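Local coordinates for cellulose binding protein (Clavibacter michiganensis, PDB 4JJO) that is the expansin part of a larger cellulase protein, binds polysaccharide and is linked to plant cell-wall loosening, while the whole protein probably hydrolyses beta-1,4-glucosidic bonds in cellulose, at residues 8-16 / 28-36. Residues are numbered along the deposited sequence; the frame is centred on the assembly and turned at random.
Sequences THYSLGQGN and VPADRMYVA
Y34 reaches from segment 28-36 to the backbone of L12 in segment 8-16. Its CB points toward that segment, and CG sits between the backbone N and the carbonyl carbon (chi1 57°), which carries the ring across to L12 N. Further out, Y34 CD1 lies 3.7 Å from Y10 OH. Y34 CE1 has Y10 and L12 as neighbours: Y10 CZ and L12 CG are each 3.8 Å from Y34 CE1. The Y34 edge is directed at the Y10 face in an offset edge-to-face pair, with planes at 89°. Y34 CZ passes near L12 N and L12 CB. At the tip, Y34 OH accepts a nearly straight hydrogen bond from L12 N (2.9 Å, 172°). Water 1 also bonds to this hydroxyl and donates to G13 O.

The next backbone amide, G13 N, donates to S11 OG, making an ST turn. V28 CG2 packs on L12 CB at 4.1 Å. A second water joins V28 N to Q14 O and N16 O. The contact fastens the loop after strand 3-10 to the start of strand 34-38 and the loop before it, in the expansin double-psi beta-barrel domain. Strand 76-80 pairs between these strands. One buried tyrosine thus supplies both apolar packing and an acceptor for a loop amide.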
loop_
_atom_site.group_PDB
_atom_site.type_symbol
_atom_site.label_atom_id
_atom_site.label_comp_id
_atom_site.label_asym_id
_atom_site.label_seq_id
_atom_site.Cartn_x
_atom_site.Cartn_y
_atom_site.Cartn_z
ATOM N N THR A 8 16.917 -4.738 9.939
ATOM C CA THR A 8 18.017 -3.843 9.611
ATOM C C THR A 8 17.362 -2.540 9.172
ATOM O O THR A 8 16.142 -2.404 9.268
ATOM C CB THR A 8 18.905 -4.411 8.487
ATOM O OG1 THR A 8 18.083 -4.863 7.405
ATOM C CG2 THR A 8 19.745 -5.578 9.003
ATOM N N HIS A 9 18.144 -1.577 8.698
ATOM C CA HIS A 9 17.552 -0.315 8.261
ATOM C C HIS A 9 18.056 0.161 6.906
ATOM O O HIS A 9 19.161 -0.180 6.484
ATOM C CB HIS A 9 17.772 0.776 9.310
ATOM C CG HIS A 9 19.207 0.997 9.669
ATOM N ND1 HIS A 9 20.060 1.761 8.898
ATOM C CD2 HIS A 9 19.937 0.568 10.724
ATOM C CE1 HIS A 9 21.252 1.787 9.462
ATOM N NE2 HIS A 9 21.207 1.072 10.573
ATOM N N TYR A 10 17.221 0.950 6.236
ATOM C CA TYR A 10 17.573 1.571 4.967
ATOM C C TYR A 10 16.796 2.875 4.841
ATOM O O TYR A 10 16.041 3.244 5.745
ATOM C CB TYR A 10 17.249 0.639 3.798
ATOM C CG TYR A 10 15.829 0.745 3.291
ATOM C CD1 TYR A 10 15.567 1.160 1.994
ATOM C CD2 TYR A 10 14.753 0.431 4.108
ATOM C CE1 TYR A 10 14.275 1.255 1.522
ATOM C CE2 TYR A 10 13.458 0.527 3.647
ATOM C CZ TYR A 10 13.225 0.939 2.353
ATOM O OH TYR A 10 11.938 1.034 1.881
ATOM N N SER A 11 16.981 3.582 3.733
ATOM C CA SER A 11 16.281 4.844 3.533
ATOM C C SER A 11 15.869 5.061 2.084
ATOM O O SER A 11 16.647 4.820 1.162
ATOM C CB SER A 11 17.156 6.014 3.985
ATOM O OG SER A 11 16.377 7.186 4.151
ATOM N N LEU A 12 14.634 5.515 1.898
ATOM C CA LEU A 12 14.172 5.991 0.601
ATOM C C LEU A 12 14.515 7.468 0.448
ATOM O O LEU A 12 14.295 8.064 -0.608
ATOM C CB LEU A 12 12.661 5.797 0.474
ATOM C CG LEU A 12 12.183 4.350 0.372
ATOM C CD1 LEU A 12 10.665 4.295 0.362
ATOM C CD2 LEU A 12 12.754 3.696 -0.873
ATOM N N GLY A 13 15.057 8.050 1.514
ATOM C CA GLY A 13 15.386 9.461 1.543
ATOM C C GLY A 13 14.164 10.343 1.396
ATOM O O GLY A 13 13.075 10.005 1.862
ATOM N N GLN A 14 14.358 11.485 0.745
ATOM C CA GLN A 14 13.292 12.448 0.525
ATOM C C GLN A 14 12.192 11.857 -0.343
ATOM O O GLN A 14 11.011 12.135 -0.138
ATOM C CB GLN A 14 13.859 13.696 -0.153
ATOM C CG GLN A 14 12.854 14.806 -0.346
ATOM C CD GLN A 14 13.481 16.084 -0.859
ATOM O OE1 GLN A 14 12.992 17.176 -0.581
ATOM N NE2 GLN A 14 14.560 15.955 -1.626
ATOM N N GLY A 15 12.584 11.046 -1.318
ATOM C CA GLY A 15 11.636 10.479 -2.257
ATOM C C GLY A 15 11.161 11.513 -3.258
ATOM O O GLY A 15 11.532 12.685 -3.185
ATOM N N ASN A 16 10.331 11.070 -4.194
ATOM C CA ASN A 16 9.816 11.934 -5.245
ATOM C C ASN A 16 8.296 12.029 -5.167
ATOM O O ASN A 16 7.679 11.481 -4.255
ATOM C CB ASN A 16 10.246 11.402 -6.611
ATOM C CG ASN A 16 9.870 9.948 -6.811
ATOM O OD1 ASN A 16 8.776 9.637 -7.277
ATOM N ND2 ASN A 16 10.779 9.047 -6.450
ATOM N N VAL A 28 6.787 9.379 0.339
ATOM C CA VAL A 28 7.316 8.766 1.545
ATOM C C VAL A 28 6.458 9.287 2.688
ATOM O O VAL A 28 6.203 10.486 2.764
ATOM C CB VAL A 28 8.783 9.163 1.781
ATOM C CG1 VAL A 28 9.244 8.707 3.152
ATOM C CG2 VAL A 28 9.679 8.586 0.696
ATOM N N PRO A 29 5.992 8.394 3.576
ATOM C CA PRO A 29 5.116 8.891 4.645
ATOM C C PRO A 29 5.774 9.999 5.457
ATOM O O PRO A 29 6.987 9.975 5.662
ATOM C CB PRO A 29 4.861 7.652 5.512
ATOM C CG PRO A 29 5.878 6.643 5.097
ATOM C CD PRO A 29 6.225 6.945 3.675
ATOM N N ALA A 30 4.977 10.955 5.919
ATOM C CA ALA A 30 5.507 12.136 6.590
ATOM C C ALA A 30 6.170 11.794 7.924
ATOM O O ALA A 30 7.109 12.470 8.343
ATOM C CB ALA A 30 4.410 13.171 6.783
ATOM N N ASP A 31 5.692 10.745 8.587
ATOM C CA ASP A 31 6.297 10.312 9.842
ATOM C C ASP A 31 7.540 9.459 9.597
ATOM O O ASP A 31 8.227 9.069 10.541
ATOM C CB ASP A 31 5.293 9.536 10.700
ATOM C CG ASP A 31 4.810 8.260 10.032
ATOM O OD1 ASP A 31 5.366 7.884 8.979
ATOM O OD2 ASP A 31 3.874 7.625 10.566
ATOM N N ARG A 32 7.816 9.162 8.331
ATOM C CA ARG A 32 9.005 8.402 7.955
ATOM C C ARG A 32 8.987 6.994 8.535
ATOM O O ARG A 32 10.035 6.371 8.701
ATOM C CB ARG A 32 10.275 9.131 8.401
ATOM C CG ARG A 32 10.478 10.464 7.716
ATOM C CD ARG A 32 10.292 10.296 6.228
ATOM N NE ARG A 32 10.708 11.465 5.458
ATOM C CZ ARG A 32 9.941 12.099 4.574
ATOM N NH1 ARG A 32 8.702 11.694 4.332
ATOM N NH2 ARG A 32 10.412 13.150 3.923
ATOM N N MET A 33 7.793 6.496 8.831
ATOM C CA MET A 33 7.642 5.158 9.385
ATOM C C MET A 33 7.168 4.209 8.293
ATOM O O MET A 33 5.975 4.119 8.000
ATOM C CB MET A 33 6.653 5.167 10.549
ATOM C CG MET A 33 7.092 6.031 11.723
ATOM S SD MET A 33 8.630 5.464 12.479
ATOM C CE MET A 33 8.928 6.765 13.670
ATOM N N TYR A 34 8.121 3.515 7.685
ATOM C CA TYR A 34 7.822 2.595 6.598
ATOM C C TYR A 34 8.778 1.416 6.639
ATOM O O TYR A 34 9.710 1.395 7.442
ATOM C CB TYR A 34 7.914 3.308 5.248
ATOM C CG TYR A 34 9.247 3.968 4.976
ATOM C CD1 TYR A 34 10.271 3.274 4.349
ATOM C CD2 TYR A 34 9.474 5.290 5.332
ATOM C CE1 TYR A 34 11.488 3.877 4.094
ATOM C CE2 TYR A 34 10.684 5.901 5.080
ATOM C CZ TYR A 34 11.686 5.191 4.459
ATOM O OH TYR A 34 12.895 5.798 4.209
ATOM N N VAL A 35 8.550 0.440 5.769
ATOM C CA VAL A 35 9.315 -0.798 5.811
ATOM C C VAL A 35 9.317 -1.495 4.460
ATOM O O VAL A 35 8.358 -1.392 3.692
ATOM C CB VAL A 35 8.729 -1.759 6.865
ATOM C CG1 VAL A 35 7.304 -2.145 6.497
ATOM C CG2 VAL A 35 9.603 -2.993 7.020
ATOM N N ALA A 36 10.414 -2.191 4.172
ATOM C CA ALA A 36 10.496 -3.074 3.023
ATOM C C ALA A 36 10.419 -4.507 3.527
ATOM O O ALA A 36 11.109 -4.876 4.478
ATOM C CB ALA A 36 11.787 -2.849 2.271
HETATM O O HOH W 1 13.039 8.466 4.294
HETATM O O HOH W 2 8.158 11.474 -1.449
HETATM O O HOH W 3 9.615 13.443 1.478
#